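Local coordinates for protein serine racemase (Enterococcus faecalis, PDB 4ECL) that belongs to the alanine racemase family, pairing a TIM-barrel N-terminal domain with a predominantly beta C-terminal domain in an assembly of two chains, at residues V36-E40 with E68-L72; G43-E48 with N369-R373; T50-E54 with Y75-S79; L100-L104 with I120-K125; G226-S230 with I356-L361. All coordinates share one frame. Residues are numbered along the deposited sequence.

Contact 1: residues V36-E40 with E68-L72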
# COMPACT_ATOMS: atom_id res chain seq x y z
N VAL A 36 -3.93 -14.04 -13.75
CA VAL A 36 -3.20 -12.80 -13.58
C VAL A 36 -2.82 -12.65 -12.10
O VAL A 36 -3.69 -12.43 -11.25
CB VAL A 36 -4.07 -11.62 -14.01
CG1 VAL A 36 -3.32 -10.30 -13.80
CG2 VAL A 36 -4.48 -11.79 -15.47
N VAL A 37 -1.53 -12.81 -11.78
CA VAL A 37 -1.11 -12.84 -10.38
C VAL A 37 -0.18 -11.68 -9.99
O VAL A 37 0.54 -11.75 -9.01
CB VAL A 37 -0.45 -14.20 -10.02
CG1 VAL A 37 -1.49 -15.32 -10.06
CG2 VAL A 37 0.71 -14.53 -10.96
N LYS A 38 -0.22 -10.61 -10.79
CA LYS A 38 0.57 -9.41 -10.53
C LYS A 38 0.11 -8.72 -9.23
O LYS A 38 -0.99 -8.98 -8.75
CB LYS A 38 0.44 -8.44 -11.69
CG LYS A 38 -0.98 -8.07 -12.02
CD LYS A 38 -1.08 -7.17 -13.24
CE LYS A 38 -2.50 -6.65 -13.39
NZ LYS A 38 -2.63 -5.66 -14.49
N ALA A 39 0.96 -7.84 -8.70
CA ALA A 39 0.73 -7.14 -7.43
C ALA A 39 0.36 -8.07 -6.29
O ALA A 39 -0.70 -7.90 -5.69
CB ALA A 39 -0.33 -6.09 -7.57
N GLU A 40 1.24 -9.01 -5.98
CA GLU A 40 0.99 -9.99 -4.93
C GLU A 40 -0.34 -10.70 -5.13
O GLU A 40 -1.09 -10.89 -4.16
CB GLU A 40 1.03 -9.32 -3.56
CG GLU A 40 2.44 -8.99 -3.11
CD GLU A 40 3.26 -10.24 -2.91
OE1 GLU A 40 2.68 -11.30 -2.56
OE2 GLU A 40 4.49 -10.17 -3.12
N GLU A 68 8.54 -9.91 -10.60
CA GLU A 68 7.46 -10.81 -10.23
C GLU A 68 7.64 -12.18 -10.87
O GLU A 68 7.50 -13.20 -10.21
CB GLU A 68 6.11 -10.22 -10.61
CG GLU A 68 5.73 -9.07 -9.71
CD GLU A 68 4.44 -8.42 -10.14
OE1 GLU A 68 4.04 -8.64 -11.29
OE2 GLU A 68 3.83 -7.70 -9.32
N GLY A 69 7.98 -12.19 -12.16
CA GLY A 69 8.21 -13.44 -12.88
C GLY A 69 9.33 -14.29 -12.30
O GLY A 69 9.20 -15.50 -12.14
N ILE A 70 10.46 -13.64 -11.99
CA ILE A 70 11.58 -14.32 -11.38
C ILE A 70 11.19 -14.90 -10.00
O ILE A 70 11.55 -16.03 -9.66
CB ILE A 70 12.79 -13.37 -11.26
CG1 ILE A 70 13.35 -13.05 -12.65
CG2 ILE A 70 13.89 -13.96 -10.42
CD1 ILE A 70 14.54 -12.11 -12.60
N ARG A 71 10.43 -14.12 -9.22
CA ARG A 71 9.94 -14.61 -7.93
C ARG A 71 9.11 -15.89 -8.07
O ARG A 71 9.27 -16.82 -7.29
CB ARG A 71 9.13 -13.54 -7.20
CG ARG A 71 10.02 -12.56 -6.43
CD ARG A 71 9.23 -11.34 -5.99
NE ARG A 71 8.18 -11.70 -5.04
CZ ARG A 71 7.02 -11.05 -4.95
NH1 ARG A 71 6.76 -10.03 -5.75
NH2 ARG A 71 6.12 -11.45 -4.05
N LEU A 72 8.25 -15.93 -9.09
CA LEU A 72 7.44 -17.12 -9.34
C LEU A 72 8.31 -18.33 -9.58
O LEU A 72 8.06 -19.40 -9.02
CB LEU A 72 6.50 -16.92 -10.53
CG LEU A 72 5.43 -15.86 -10.31
CD1 LEU A 72 4.42 -15.93 -11.43
CD2 LEU A 72 4.77 -16.13 -8.96
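This is a mixed polar and apolar contact at the end of barrel strand 32-36, where the chain turns out of the strand and meets helix 66-74, which follows the neighbouring strand 60-63. Its best-defined bond runs from backbone to carboxylate: A39 N donates to E68 OE2 (2.9 Å). The side chain of E68 is extended toward the turn, and its other oxygen takes the amide of A64, so the carboxylate bridges the beginnings of both loops; it also pairs with R367 of the second subunit. Deeper in, V37 CG2 packs on L72 CD1 at 4.0 Å. E40 and R71 are oppositely charged and modelled as a salt bridge, but E40 OE2 and R71 NH2 clash, so little can rest on it; E40 OE1 also takes the M46 amide, and R71 NH2 bonds to Y75 OH. The end of K38 leads away to D315 of the second subunit; its side chain is about 6 Å from a sulfate ion. Loops at the C-terminal ends of the strands, as here, are where TIM barrels characteristically place their active sites.

Contact 2: residues G43-E48 with N369-R373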
# COMPACT_ATOMS: atom_id res chain seq x y z
N GLY A 43 -3.10 -8.72 -4.10
CA GLY A 43 -3.04 -8.60 -2.65
C GLY A 43 -3.26 -9.90 -1.89
O GLY A 43 -3.11 -9.95 -0.68
N HIS A 44 -3.59 -10.97 -2.61
CA HIS A 44 -3.93 -12.25 -1.99
C HIS A 44 -2.69 -13.02 -1.54
O HIS A 44 -2.80 -14.02 -0.85
CB HIS A 44 -4.73 -13.10 -2.98
CG HIS A 44 -6.11 -12.59 -3.23
ND1 HIS A 44 -6.35 -11.40 -3.88
CD2 HIS A 44 -7.32 -13.09 -2.90
CE1 HIS A 44 -7.65 -11.19 -3.94
NE2 HIS A 44 -8.26 -12.20 -3.35
N GLY A 45 -1.52 -12.55 -1.94
CA GLY A 45 -0.30 -13.28 -1.67
C GLY A 45 0.12 -14.09 -2.89
O GLY A 45 -0.49 -15.11 -3.20
N MSE A 46 1.16 -13.64 -3.57
CA MSE A 46 1.56 -14.29 -4.81
C MSE A 46 2.09 -15.70 -4.58
O MSE A 46 1.83 -16.60 -5.38
CB MSE A 46 2.59 -13.45 -5.58
CG MSE A 46 2.56 -13.73 -7.09
SE MSE A 46 3.89 -12.74 -8.09
CE MSE A 46 3.38 -10.93 -7.59
N TYR A 47 2.83 -15.90 -3.49
CA TYR A 47 3.38 -17.22 -3.20
C TYR A 47 2.26 -18.22 -2.93
O TYR A 47 2.21 -19.31 -3.51
CB TYR A 47 4.34 -17.15 -2.01
CG TYR A 47 4.89 -18.51 -1.61
CD1 TYR A 47 5.76 -19.19 -2.44
CD2 TYR A 47 4.55 -19.10 -0.40
CE1 TYR A 47 6.27 -20.42 -2.09
CE2 TYR A 47 5.05 -20.34 -0.04
CZ TYR A 47 5.92 -21.00 -0.89
OH TYR A 47 6.43 -22.23 -0.56
N GLU A 48 1.35 -17.83 -2.05
CA GLU A 48 0.27 -18.70 -1.64
C GLU A 48 -0.61 -19.04 -2.83
O GLU A 48 -0.89 -20.20 -3.09
CB GLU A 48 -0.56 -18.05 -0.52
CG GLU A 48 0.16 -17.98 0.83
CD GLU A 48 1.15 -16.81 0.94
OE1 GLU A 48 1.15 -15.91 0.06
OE2 GLU A 48 1.94 -16.80 1.91
N ASN A 369 -0.06 -10.45 7.74
CA ASN A 369 0.29 -11.85 7.57
C ASN A 369 -0.74 -12.53 6.68
O ASN A 369 -1.90 -12.13 6.64
CB ASN A 369 0.42 -12.56 8.92
CG ASN A 369 1.64 -12.11 9.70
OD1 ASN A 369 1.53 -11.44 10.74
ND2 ASN A 369 2.82 -12.45 9.19
N ILE A 370 -0.32 -13.56 5.96
CA ILE A 370 -1.23 -14.26 5.06
C ILE A 370 -1.40 -15.72 5.45
O ILE A 370 -0.43 -16.46 5.56
CB ILE A 370 -0.79 -14.15 3.59
CG1 ILE A 370 -0.70 -12.68 3.19
CG2 ILE A 370 -1.76 -14.90 2.70
CD1 ILE A 370 -0.54 -12.45 1.71
N ILE A 371 -2.65 -16.12 5.68
CA ILE A 371 -2.97 -17.47 6.10
C ILE A 371 -3.94 -18.18 5.14
O ILE A 371 -4.97 -17.62 4.76
CB ILE A 371 -3.55 -17.49 7.53
CG1 ILE A 371 -2.43 -17.35 8.56
CG2 ILE A 371 -4.30 -18.76 7.81
CD1 ILE A 371 -2.11 -15.93 8.93
N ARG A 372 -3.60 -19.41 4.75
CA ARG A 372 -4.47 -20.22 3.90
C ARG A 372 -5.63 -20.80 4.70
O ARG A 372 -5.45 -21.18 5.85
CB ARG A 372 -3.69 -21.38 3.27
CG ARG A 372 -2.44 -20.97 2.52
CD ARG A 372 -1.75 -22.16 1.88
NE ARG A 372 -0.49 -21.76 1.25
CZ ARG A 372 0.71 -22.00 1.77
NH1 ARG A 372 0.83 -22.67 2.91
NH2 ARG A 372 1.80 -21.58 1.13
N ARG A 373 -6.80 -20.86 4.08
CA ARG A 373 -7.95 -21.56 4.66
C ARG A 373 -8.76 -22.28 3.58
O ARG A 373 -8.21 -22.97 2.71
CB ARG A 373 -8.85 -20.58 5.41
CG ARG A 373 -8.22 -19.98 6.67
CD ARG A 373 -8.00 -21.05 7.73
NE ARG A 373 -7.30 -20.53 8.91
CZ ARG A 373 -7.90 -19.84 9.87
NH1 ARG A 373 -9.20 -19.58 9.80
NH2 ARG A 373 -7.20 -19.40 10.91
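The nearest CA atoms, those of G45 and I370, are 6.9 Å apart, and those of E48 and R372 7.4 Å; no hydrogen bond links the N-terminal turn of helix 46-55 to strand 369-372. G45 holds the N-cap position with positive phi and lies against the I370 side chain: its CA is 3.5 Å from I370 CD1, and a CB there would collide with that methyl. The tip of I370 also approaches H44 O, at 3.8 Å from CD1, while its other branch meets E48, with I370 CG2 3.9 Å from E48 CD. Further out, R372 reaches back over the helix. Its NE lies 3.9 Å from the aliphatic E48 CG, and its NH2 is 3.7 Å from Y47 CE2. H44 points away from the strand and stacks its ring on Y225. Since strand 369-372 runs parallel to strand 7-11 in the mixed sheet, this is side-chain packing across the interface between barrel and C-terminal domain in the two-domain fold of alanine racemases.

Contact 3: residues T50-E54 with Y75-S79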
# COMPACT_ATOMS: atom_id res chain seq x y z
N THR A 50 -0.29 -18.59 -6.31
CA THR A 50 0.27 -19.17 -7.52
C THR A 50 0.69 -20.63 -7.36
O THR A 50 0.44 -21.45 -8.25
CB THR A 50 1.43 -18.33 -8.10
OG1 THR A 50 1.07 -16.94 -8.12
CG2 THR A 50 1.75 -18.75 -9.51
N THR A 51 1.31 -20.98 -6.24
CA THR A 51 1.66 -22.38 -6.01
C THR A 51 0.40 -23.26 -5.99
O THR A 51 0.38 -24.36 -6.56
CB THR A 51 2.47 -22.58 -4.72
OG1 THR A 51 1.73 -22.06 -3.62
CG2 THR A 51 3.81 -21.85 -4.81
N TYR A 52 -0.66 -22.76 -5.36
CA TYR A 52 -1.91 -23.51 -5.31
C TYR A 52 -2.56 -23.61 -6.71
O TYR A 52 -3.07 -24.67 -7.09
CB TYR A 52 -2.90 -22.91 -4.30
CG TYR A 52 -4.13 -23.77 -4.07
CD1 TYR A 52 -4.07 -24.90 -3.27
CD2 TYR A 52 -5.35 -23.45 -4.67
CE1 TYR A 52 -5.18 -25.69 -3.07
CE2 TYR A 52 -6.47 -24.24 -4.47
CZ TYR A 52 -6.38 -25.36 -3.67
OH TYR A 52 -7.47 -26.16 -3.45
N LEU A 53 -2.54 -22.51 -7.46
CA LEU A 53 -3.08 -22.51 -8.81
C LEU A 53 -2.40 -23.55 -9.69
O LEU A 53 -3.06 -24.29 -10.41
CB LEU A 53 -2.96 -21.14 -9.45
CG LEU A 53 -3.89 -20.08 -8.85
CD1 LEU A 53 -3.71 -18.73 -9.55
CD2 LEU A 53 -5.34 -20.56 -8.90
N GLU A 54 -1.07 -23.59 -9.63
CA GLU A 54 -0.33 -24.60 -10.37
C GLU A 54 -0.66 -26.00 -9.85
O GLU A 54 -0.72 -26.96 -10.62
CB GLU A 54 1.18 -24.34 -10.30
CG GLU A 54 1.99 -25.28 -11.17
CD GLU A 54 3.40 -24.77 -11.44
OE1 GLU A 54 3.63 -24.16 -12.51
OE2 GLU A 54 4.28 -24.98 -10.59
N TYR A 75 9.59 -19.57 -6.51
CA TYR A 75 8.56 -20.27 -5.72
C TYR A 75 8.35 -21.69 -6.23
O TYR A 75 7.58 -22.45 -5.66
CB TYR A 75 7.23 -19.51 -5.77
CG TYR A 75 7.26 -18.16 -5.11
CD1 TYR A 75 8.22 -17.84 -4.15
CD2 TYR A 75 6.31 -17.19 -5.43
CE1 TYR A 75 8.24 -16.60 -3.54
CE2 TYR A 75 6.32 -15.94 -4.83
CZ TYR A 75 7.29 -15.65 -3.88
OH TYR A 75 7.30 -14.41 -3.29
N GLY A 76 9.02 -22.04 -7.33
CA GLY A 76 8.88 -23.36 -7.92
C GLY A 76 7.86 -23.43 -9.05
O GLY A 76 7.50 -24.53 -9.49
N ILE A 77 7.40 -22.28 -9.52
CA ILE A 77 6.44 -22.25 -10.61
C ILE A 77 7.12 -22.68 -11.90
O ILE A 77 8.16 -22.14 -12.27
CB ILE A 77 5.79 -20.87 -10.78
CG1 ILE A 77 5.00 -20.51 -9.52
CG2 ILE A 77 4.86 -20.86 -11.97
CD1 ILE A 77 3.92 -21.53 -9.18
N SER A 78 6.56 -23.68 -12.57
CA SER A 78 7.20 -24.25 -13.75
C SER A 78 6.43 -23.94 -15.02
O SER A 78 6.95 -24.12 -16.12
CB SER A 78 7.34 -25.76 -13.59
OG SER A 78 6.06 -26.36 -13.65
N SER A 79 5.19 -23.48 -14.86
CA SER A 79 4.35 -23.14 -16.01
C SER A 79 4.82 -21.88 -16.74
O SER A 79 5.69 -21.14 -16.25
CB SER A 79 2.90 -22.97 -15.58
OG SER A 79 2.44 -24.14 -14.95
O HOH W 1 5.81 -26.85 -10.76
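Helix 46-55 of the TIM barrel is tied here to the loop that carries the chain from helix 66-74 into strand 80-83. That loop opens with a Schellman motif: G76 has positive phi and the I77 amide bonds back to L72 O. One carboxylate then serves the amides that follow. E54 OE1 accepts from S78 N (3.0 Å), from S79 N (2.9 Å) and from the hydroxyl S79 OG (2.7 Å), so two successive backbone NH groups and a side chain converge on a single oxygen. E54 OE2 takes a weak second bond from S78 N at 3.3 Å and one from a water, modelled very close at 2.4 Å, which is also hydrogen-bonded to S78 OG (2.9 Å). The loop carbonyls of I77 and S79 are both held by R73. Neither threonine spends its hydroxyl on the loop: T50 OG1 bonds to M46 O and T51 OG1 to Y47 O, one turn back in their own helix. Their methyl groups meet the loop instead. T51 CG2 lies 4.3 Å from Y75 CB, and the tip of the buried I77 sits against the helix, its CD1 3.5 Å from T50 CG2.

Contact 4: residues L100-L104 with I120-K125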
# COMPACT_ATOMS: atom_id res chain seq x y z
N LEU A 100 11.10 -16.67 -19.08
CA LEU A 100 9.94 -15.81 -19.00
C LEU A 100 9.53 -15.34 -20.40
O LEU A 100 10.38 -15.11 -21.24
CB LEU A 100 10.26 -14.62 -18.11
CG LEU A 100 10.72 -15.12 -16.73
CD1 LEU A 100 11.23 -13.99 -15.85
CD2 LEU A 100 9.59 -15.88 -16.03
N THR A 101 8.23 -15.23 -20.64
CA THR A 101 7.72 -14.74 -21.91
C THR A 101 7.52 -13.24 -21.77
O THR A 101 6.89 -12.79 -20.80
CB THR A 101 6.38 -15.41 -22.28
OG1 THR A 101 6.55 -16.84 -22.29
CG2 THR A 101 5.92 -14.97 -23.66
N GLN A 102 8.06 -12.46 -22.72
CA GLN A 102 8.04 -11.00 -22.64
C GLN A 102 7.03 -10.37 -23.58
O GLN A 102 6.90 -10.78 -24.74
CB GLN A 102 9.43 -10.44 -22.93
CG GLN A 102 9.49 -8.92 -22.98
CD GLN A 102 9.10 -8.29 -21.66
OE1 GLN A 102 9.53 -8.75 -20.60
NE2 GLN A 102 8.28 -7.25 -21.72
N THR A 103 6.30 -9.36 -23.10
CA THR A 103 5.41 -8.60 -23.98
C THR A 103 6.21 -7.62 -24.85
O THR A 103 7.01 -6.84 -24.34
CB THR A 103 4.39 -7.78 -23.19
OG1 THR A 103 3.45 -8.66 -22.56
CG2 THR A 103 3.65 -6.81 -24.10
N LEU A 104 5.99 -7.67 -26.16
CA LEU A 104 6.57 -6.69 -27.08
C LEU A 104 5.71 -5.43 -27.09
O LEU A 104 4.65 -5.39 -27.70
CB LEU A 104 6.69 -7.28 -28.49
CG LEU A 104 7.57 -8.53 -28.56
CD1 LEU A 104 7.70 -9.03 -29.99
CD2 LEU A 104 8.94 -8.22 -27.96
N ILE A 120 14.56 -15.47 -26.64
CA ILE A 120 13.50 -15.05 -25.74
C ILE A 120 12.13 -15.35 -26.34
O ILE A 120 11.89 -15.08 -27.52
CB ILE A 120 13.59 -13.54 -25.49
CG1 ILE A 120 14.86 -13.21 -24.71
CG2 ILE A 120 12.37 -13.03 -24.75
CD1 ILE A 120 14.92 -11.77 -24.29
N LYS A 121 11.22 -15.91 -25.54
CA LYS A 121 9.85 -16.11 -25.99
C LYS A 121 9.04 -14.83 -25.78
O LYS A 121 9.24 -14.13 -24.79
CB LYS A 121 9.19 -17.27 -25.25
CG LYS A 121 9.40 -18.64 -25.86
CD LYS A 121 8.25 -19.57 -25.47
CE LYS A 121 8.44 -20.97 -26.04
NZ LYS A 121 9.63 -21.65 -25.44
N ALA A 122 8.11 -14.53 -26.68
CA ALA A 122 7.39 -13.27 -26.57
C ALA A 122 5.95 -13.33 -27.02
O ALA A 122 5.56 -14.22 -27.77
CB ALA A 122 8.14 -12.19 -27.37
N HIS A 123 5.16 -12.37 -26.55
CA HIS A 123 3.84 -12.12 -27.12
C HIS A 123 3.84 -10.68 -27.58
O HIS A 123 4.24 -9.79 -26.81
CB HIS A 123 2.71 -12.30 -26.11
CG HIS A 123 2.43 -13.72 -25.75
ND1 HIS A 123 1.22 -14.13 -25.25
CD2 HIS A 123 3.21 -14.83 -25.81
CE1 HIS A 123 1.25 -15.43 -25.02
NE2 HIS A 123 2.45 -15.88 -25.35
N ILE A 124 3.41 -10.43 -28.81
CA ILE A 124 3.35 -9.06 -29.29
C ILE A 124 2.03 -8.43 -28.86
O ILE A 124 0.98 -9.06 -28.94
CB ILE A 124 3.58 -8.94 -30.82
CG1 ILE A 124 3.43 -7.49 -31.27
CG2 ILE A 124 2.60 -9.84 -31.57
CD1 ILE A 124 3.98 -7.23 -32.71
N LYS A 125 2.09 -7.20 -28.38
CA LYS A 125 0.89 -6.51 -27.95
C LYS A 125 0.44 -5.56 -29.03
O LYS A 125 1.25 -4.86 -29.65
CB LYS A 125 1.13 -5.75 -26.63
CG LYS A 125 -0.15 -5.09 -26.10
CD LYS A 125 -0.09 -4.77 -24.61
CE LYS A 125 -1.48 -4.37 -24.10
NZ LYS A 125 -1.55 -4.21 -22.62
O HOH W 2 12.16 -16.47 -22.81
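L104, T101 and H123 lose the most surface where strand 101-104 lies beside strand 120-127. L104 is engaged through both backbone and side chain. Its N donates to H123 O (2.8 Å) and its O accepts from K125 N (3.2 Å), while CG rests 3.9 Å from A122 CB and CD1 lies 4.2 Å from I124 CB. This face, shared with Q102, is covered in part by helix 107-114, which L104 touches at S110. T101 and H123 belong to the other face, where T101 CG2 comes within 3.5 Å of H123 CD2; the H123 ring turns its ND1 to H200 NE2, a hydrogen bond to strand 198-200. Two more bonds, Q102 N to K121 O (2.9 Å) and H123 N to Q102 O (3.0 Å), complete the parallel ladder, and a water joins L100 O to K121 N at its start. The short axes are twisted by 36°. Adjacent parallel strands joined through helix 107-114 make a beta-alpha-beta unit, the repeating element of the TIM barrel.

Contact 5: residues G226-S230 with I356-L361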
# COMPACT_ATOMS: atom_id res chain seq x y z
N GLY A 226 -12.92 -13.82 -7.11
CA GLY A 226 -14.30 -13.94 -6.66
C GLY A 226 -14.91 -12.62 -6.27
O GLY A 226 -15.87 -12.55 -5.50
N VAL A 227 -14.33 -11.55 -6.79
CA VAL A 227 -14.83 -10.22 -6.54
C VAL A 227 -15.06 -9.55 -7.89
O VAL A 227 -14.29 -9.78 -8.83
CB VAL A 227 -13.82 -9.42 -5.72
CG1 VAL A 227 -13.77 -9.96 -4.31
CG2 VAL A 227 -12.44 -9.54 -6.35
N LEU A 228 -16.11 -8.75 -8.01
CA LEU A 228 -16.25 -7.95 -9.21
C LEU A 228 -15.97 -6.47 -8.93
O LEU A 228 -16.51 -5.91 -7.97
CB LEU A 228 -17.60 -8.17 -9.89
CG LEU A 228 -17.77 -9.56 -10.51
CD1 LEU A 228 -18.93 -9.57 -11.49
CD2 LEU A 228 -16.48 -10.04 -11.18
N SER A 229 -15.13 -5.87 -9.76
CA SER A 229 -14.58 -4.51 -9.58
C SER A 229 -15.53 -3.48 -8.95
O SER A 229 -15.08 -2.54 -8.27
CB SER A 229 -14.03 -3.97 -10.92
OG SER A 229 -12.93 -4.74 -11.38
N SER A 230 -16.83 -3.67 -9.19
CA SER A 230 -17.87 -2.86 -8.56
C SER A 230 -19.10 -3.71 -8.27
O SER A 230 -19.08 -4.94 -8.43
CB SER A 230 -18.25 -1.67 -9.44
OG SER A 230 -17.17 -0.76 -9.57
N ILE A 356 -12.09 1.14 -6.08
CA ILE A 356 -12.54 -0.04 -6.77
C ILE A 356 -11.80 -1.22 -6.20
O ILE A 356 -10.71 -1.07 -5.65
CB ILE A 356 -12.24 0.00 -8.29
CG1 ILE A 356 -10.77 0.32 -8.54
CG2 ILE A 356 -13.15 1.00 -9.00
CD1 ILE A 356 -10.31 -0.08 -9.92
N THR A 357 -12.38 -2.39 -6.36
CA THR A 357 -11.85 -3.61 -5.78
C THR A 357 -10.39 -3.82 -6.10
O THR A 357 -9.61 -4.20 -5.23
CB THR A 357 -12.65 -4.82 -6.28
OG1 THR A 357 -13.93 -4.84 -5.63
CG2 THR A 357 -11.92 -6.11 -5.98
N ASN A 358 -10.02 -3.56 -7.36
CA ASN A 358 -8.68 -3.81 -7.85
C ASN A 358 -7.68 -3.04 -6.99
O ASN A 358 -6.62 -3.56 -6.63
CB ASN A 358 -8.53 -3.38 -9.33
CG ASN A 358 -9.53 -4.08 -10.26
OD1 ASN A 358 -9.14 -4.63 -11.30
ND2 ASN A 358 -10.81 -4.04 -9.90
N GLU A 359 -8.02 -1.80 -6.67
CA GLU A 359 -7.10 -0.95 -5.91
C GLU A 359 -7.09 -1.31 -4.42
O GLU A 359 -6.02 -1.37 -3.80
CB GLU A 359 -7.46 0.54 -6.09
CG GLU A 359 -6.58 1.46 -5.24
CD GLU A 359 -7.05 2.91 -5.22
OE1 GLU A 359 -8.21 3.19 -5.60
OE2 GLU A 359 -6.24 3.77 -4.82
N LEU A 360 -8.26 -1.56 -3.85
CA LEU A 360 -8.36 -1.93 -2.44
C LEU A 360 -7.52 -3.17 -2.17
O LEU A 360 -6.72 -3.20 -1.23
CB LEU A 360 -9.81 -2.21 -2.05
CG LEU A 360 -10.04 -2.63 -0.59
CD1 LEU A 360 -9.74 -1.47 0.36
CD2 LEU A 360 -11.46 -3.17 -0.39
N LEU A 361 -7.67 -4.17 -3.03
CA LEU A 361 -7.04 -5.47 -2.82
C LEU A 361 -5.56 -5.48 -3.15
O LEU A 361 -4.76 -6.00 -2.38
CB LEU A 361 -7.76 -6.55 -3.63
CG LEU A 361 -9.18 -6.90 -3.19
CD1 LEU A 361 -9.59 -8.25 -3.75
CD2 LEU A 361 -9.34 -6.88 -1.67
O HOH W 3 -10.99 -5.25 -13.70
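The m rotamer of V227 puts CG2 against helix 357-362, 3.5 Å from T357 CG2 and, one turn on, 4.1 Å from L361 CD1. T357, also m, thus turns its methyl to the valine; its OG1 lies 3.6 Å from L228 O and is buried without a partner. With chi1 again near -60°, N358 swings its amide back along the helix start, so that ND2 donates to S229 OG (2.7 Å), and one water bridges S229 OG and N358 OD1, 3.1 Å from each. The loop after barrel strand 217-220 is thereby pinned to the amino end of a helix in the C-terminal domain, right after the N-cap residue I356. There the T357 amide points almost straight at S229 O (177°), although the bond is weak at 3.3 Å. S229 and S230 are poorly ordered, so their rotamers deserve caution. I356 CB, placed by the backbone, lies 3.8 Å from S229 O. R290 of the second subunit packs on I356 and Y284 of that subunit on N358, whose side chain is about 4 Å from a sulfate ion.

Overall arrangement
Contact 4 is the buried one, a strand pair held by backbone bonds within the barrel; the others are partly buried and rely more on side chains. Contacts 2 and 3 share helix 46-55, the first made of van der Waals contacts without hydrogen bonds, the second built round a carboxylate. Contact 1 adjoins both: E40 O lies 2.8 Å from G45 N, and L72 O 3.0 Å from I77 N. It also packs on L100 of contact 4. Contacts 2 and 5 each join the barrel to the C-terminal domain, and meet where H44 CE1 lies 3.5 Å from L361 CD1. Contacts 1 and 5 do not touch, yet both border the second subunit.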